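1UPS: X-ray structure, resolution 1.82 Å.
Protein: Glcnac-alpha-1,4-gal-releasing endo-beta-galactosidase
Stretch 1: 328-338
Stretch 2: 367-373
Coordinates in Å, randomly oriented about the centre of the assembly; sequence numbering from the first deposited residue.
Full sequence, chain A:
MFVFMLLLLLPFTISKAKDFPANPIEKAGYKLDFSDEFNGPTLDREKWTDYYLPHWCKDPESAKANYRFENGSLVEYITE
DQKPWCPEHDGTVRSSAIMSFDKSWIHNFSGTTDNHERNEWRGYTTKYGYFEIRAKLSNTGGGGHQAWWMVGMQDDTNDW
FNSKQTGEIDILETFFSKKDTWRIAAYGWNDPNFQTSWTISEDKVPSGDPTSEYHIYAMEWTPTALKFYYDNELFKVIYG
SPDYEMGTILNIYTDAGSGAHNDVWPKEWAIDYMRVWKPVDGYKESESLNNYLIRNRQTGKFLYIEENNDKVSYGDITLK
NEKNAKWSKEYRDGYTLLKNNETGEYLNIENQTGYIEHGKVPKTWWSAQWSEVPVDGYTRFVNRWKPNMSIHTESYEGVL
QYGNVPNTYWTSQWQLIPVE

Stretch 1 (328-338) SKEYRDGYTLL
Stretch 2 (367-373) SAQWSEV

Buried polar groups usually find partners, and in the contact between residues 328-338 and 367-373 of this endo-beta-galactosidase two main-chain bonds, one water and a carboxylate share that work. The first stretch is a hairpin: strand 328-332, a type I' turn from R332 to Y335, and strand 335-338. The turn is closed by R332 N to Y335 O (3.0 Å) and Y335 N to R332 O (2.8 Å), and the next pair is joined by E330 N to L337 O (3.1 Å) and L337 N to E330 O (2.6 Å). Its central residues have positive phi, D333 at 54/25 and G334 at 84/-3; at the latter angles a CB would be jammed against the carbonyl O of D333, so glycine fits. The remaining hairpin residues are extended, with phi from -95 to -149° and psi from 118 to 159°.

These bonds leave T336 N and T336 O free to face the second chain segment. That segment leaves a 3-10 turn at S367 and A368 (-66/-16 and -105/9), becomes extended at Q369 (-114/141), and continues as a strand through W370 to V373. The axes of strands 335-338 and 370-373 come within 4.8 Å, with their N-to-C directions 106° apart, so they diverge quickly and make a single antiparallel bridge, T336 with W370, CA to CA 4.9 Å. Both of its bonds are made: T336 N donates to W370 O at 2.8 Å and 170°, nearly straight, while W370 N donates to T336 O, also at 2.8 Å but bent to 136°. T336 O additionally receives a CA-H...O contact from Q369 CA at 3.6 Å.

Beyond the bridge, water replaces direct pairing. One water accepts from L338 N at 2.9 Å and donates to A368 O at 2.7 Å, linking two main-chain groups. Beside it, L337 (m, chi2 90°) brings CG to 3.5 Å from A368 O, and its CD2 makes apolar contact with A368 CB at 4.5 Å.

On the other side of the bridge in sequence, E372 is the side-chain acceptor of this contact. Its CB points toward the hairpin, with chi1 at -92°, between wells, and chi2 t. T336 OG1, on an m rotamer, donates to E372 OE1 at 2.6 Å. K329 NZ, at the end of a side chain with chi angles m, t, p, t, forms a salt bridge with E372 OE1 at 2.9 Å; the hydrogen bond there is weak, as is that from K329 NZ to E372 OE2 at 3.3 Å. A further weak bond runs from K329 NZ to Y331 OH, 3.1 Å. K329 NZ and E372 OE2 also have hydrogen bonds elsewhere in the structure. E372 OE1 also lies at the edge of the Y331 ring, 4.1 Å from Y331 CE2.

The CA-to-CB bond of Y335 (m, chi2 86°) points toward the second segment, with Y335 CB 3.9 Å from Q369 CB, and the ring presents its edge to S371 OG, 3.2 Å from Y335 CE2. Q369 (m, t, chi3 15°) satisfies both OE1 and NE2 elsewhere in the structure.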

# COMPACT_ATOMS: atom_id res chain seq x y z
N SER A 328 -13.99 -11.51 -15.63
CA SER A 328 -13.63 -10.10 -15.59
C SER A 328 -13.71 -9.65 -14.14
O SER A 328 -14.46 -10.23 -13.34
CB SER A 328 -14.64 -9.25 -16.38
OG SER A 328 -14.51 -9.43 -17.78
N LYS A 329 -12.97 -8.60 -13.82
CA LYS A 329 -13.11 -7.94 -12.52
C LYS A 329 -13.72 -6.55 -12.66
O LYS A 329 -13.46 -5.83 -13.63
CB LYS A 329 -11.77 -7.82 -11.81
CG LYS A 329 -11.04 -9.14 -11.64
CD LYS A 329 -9.57 -8.90 -11.30
CE LYS A 329 -9.39 -8.76 -9.82
NZ LYS A 329 -8.00 -8.32 -9.50
N GLU A 330 -14.53 -6.20 -11.68
CA GLU A 330 -15.08 -4.86 -11.57
C GLU A 330 -14.91 -4.44 -10.12
O GLU A 330 -14.83 -5.28 -9.23
CB GLU A 330 -16.56 -4.86 -11.95
CG GLU A 330 -16.79 -4.99 -13.44
CD GLU A 330 -18.25 -5.15 -13.80
OE1 GLU A 330 -19.11 -4.58 -13.11
OE2 GLU A 330 -18.54 -5.84 -14.80
N TYR A 331 -14.82 -3.13 -9.90
CA TYR A 331 -14.56 -2.62 -8.56
C TYR A 331 -15.67 -1.67 -8.08
O TYR A 331 -16.24 -0.91 -8.88
CB TYR A 331 -13.15 -2.01 -8.49
CG TYR A 331 -12.07 -2.94 -9.01
CD1 TYR A 331 -11.60 -2.85 -10.32
CD2 TYR A 331 -11.56 -3.96 -8.20
CE1 TYR A 331 -10.63 -3.72 -10.80
CE2 TYR A 331 -10.59 -4.83 -8.68
CZ TYR A 331 -10.13 -4.71 -9.97
OH TYR A 331 -9.17 -5.57 -10.43
N ARG A 332 -16.01 -1.78 -6.80
CA ARG A 332 -16.97 -0.87 -6.15
C ARG A 332 -16.60 -0.71 -4.68
O ARG A 332 -16.37 -1.70 -3.99
CB ARG A 332 -18.40 -1.40 -6.29
N ASP A 333 -16.54 0.54 -4.21
CA ASP A 333 -16.14 0.84 -2.83
C ASP A 333 -14.77 0.23 -2.48
O ASP A 333 -14.48 -0.04 -1.32
CB ASP A 333 -17.22 0.36 -1.83
CG ASP A 333 -18.51 1.17 -1.92
OD1 ASP A 333 -19.58 0.63 -1.52
OD2 ASP A 333 -18.57 2.35 -2.34
N GLY A 334 -13.94 -0.02 -3.49
CA GLY A 334 -12.65 -0.68 -3.29
C GLY A 334 -12.68 -2.21 -3.24
O GLY A 334 -11.63 -2.86 -3.12
N TYR A 335 -13.88 -2.78 -3.33
CA TYR A 335 -14.06 -4.23 -3.32
C TYR A 335 -14.12 -4.75 -4.75
O TYR A 335 -14.40 -4.01 -5.67
CB TYR A 335 -15.35 -4.62 -2.59
CG TYR A 335 -15.30 -4.33 -1.11
CD1 TYR A 335 -15.64 -3.07 -0.62
CD2 TYR A 335 -14.89 -5.31 -0.20
CE1 TYR A 335 -15.58 -2.79 0.73
CE2 TYR A 335 -14.83 -5.04 1.17
CZ TYR A 335 -15.18 -3.78 1.62
OH TYR A 335 -15.12 -3.48 2.97
N THR A 336 -13.86 -6.04 -4.92
CA THR A 336 -13.87 -6.67 -6.22
C THR A 336 -15.18 -7.38 -6.49
O THR A 336 -15.67 -8.11 -5.63
CB THR A 336 -12.72 -7.72 -6.24
OG1 THR A 336 -11.47 -7.04 -6.11
CG2 THR A 336 -12.63 -8.43 -7.58
N LEU A 337 -15.72 -7.21 -7.70
CA LEU A 337 -16.78 -8.11 -8.18
C LEU A 337 -16.19 -9.05 -9.22
O LEU A 337 -15.36 -8.63 -10.02
CB LEU A 337 -17.94 -7.33 -8.80
CG LEU A 337 -18.70 -6.44 -7.80
CD1 LEU A 337 -18.04 -5.05 -7.77
CD2 LEU A 337 -20.20 -6.34 -8.10
N LEU A 338 -16.62 -10.31 -9.22
CA LEU A 338 -16.15 -11.30 -10.20
C LEU A 338 -17.27 -11.67 -11.19
O LEU A 338 -18.29 -12.24 -10.80
CB LEU A 338 -15.62 -12.55 -9.47
CG LEU A 338 -14.41 -12.32 -8.57
CD1 LEU A 338 -14.19 -13.55 -7.66
CD2 LEU A 338 -13.17 -12.04 -9.41
N SER A 367 -23.21 -8.97 -0.91
CA SER A 367 -22.99 -10.41 -1.10
C SER A 367 -22.23 -10.72 -2.38
O SER A 367 -21.71 -11.82 -2.56
CB SER A 367 -24.32 -11.18 -1.10
OG SER A 367 -24.99 -11.07 -2.34
N ALA A 368 -22.17 -9.73 -3.28
CA ALA A 368 -21.47 -9.90 -4.57
C ALA A 368 -20.13 -9.16 -4.60
O ALA A 368 -19.47 -9.08 -5.65
CB ALA A 368 -22.36 -9.44 -5.73
N GLN A 369 -19.70 -8.65 -3.45
CA GLN A 369 -18.45 -7.90 -3.37
C GLN A 369 -17.43 -8.63 -2.51
O GLN A 369 -17.77 -9.23 -1.48
CB GLN A 369 -18.71 -6.51 -2.80
CG GLN A 369 -19.60 -5.67 -3.71
CD GLN A 369 -19.85 -4.31 -3.12
OE1 GLN A 369 -19.14 -3.91 -2.20
NE2 GLN A 369 -20.85 -3.60 -3.64
N TRP A 370 -16.17 -8.58 -2.94
CA TRP A 370 -15.12 -9.41 -2.35
C TRP A 370 -13.84 -8.62 -2.04
O TRP A 370 -13.43 -7.78 -2.83
CB TRP A 370 -14.80 -10.57 -3.31
CG TRP A 370 -16.00 -11.38 -3.67
CD1 TRP A 370 -16.84 -11.19 -4.73
CD2 TRP A 370 -16.50 -12.54 -2.97
NE1 TRP A 370 -17.83 -12.14 -4.73
CE2 TRP A 370 -17.65 -12.98 -3.67
CE3 TRP A 370 -16.09 -13.24 -1.82
CZ2 TRP A 370 -18.40 -14.09 -3.26
CZ3 TRP A 370 -16.83 -14.35 -1.41
CH2 TRP A 370 -17.98 -14.76 -2.13
N SER A 371 -13.24 -8.87 -0.88
CA SER A 371 -11.90 -8.37 -0.58
C SER A 371 -10.85 -9.32 -1.16
O SER A 371 -10.97 -10.53 -1.00
CB SER A 371 -11.69 -8.26 0.93
OG SER A 371 -12.60 -7.36 1.52
N GLU A 372 -9.84 -8.77 -1.83
CA GLU A 372 -8.72 -9.56 -2.36
C GLU A 372 -7.57 -9.56 -1.37
O GLU A 372 -7.07 -8.49 -0.98
CB GLU A 372 -8.25 -8.97 -3.67
CG GLU A 372 -8.89 -9.52 -4.90
CD GLU A 372 -8.42 -8.80 -6.15
OE1 GLU A 372 -9.28 -8.30 -6.90
OE2 GLU A 372 -7.18 -8.72 -6.37
N VAL A 373 -7.15 -10.74 -0.93
CA VAL A 373 -6.13 -10.84 0.09
C VAL A 373 -4.95 -11.67 -0.43
O VAL A 373 -5.07 -12.90 -0.55
CB VAL A 373 -6.69 -11.45 1.40
CG1 VAL A 373 -5.65 -11.43 2.50
CG2 VAL A 373 -7.94 -10.70 1.87
O HOH W 1 -19.02 -10.72 -7.71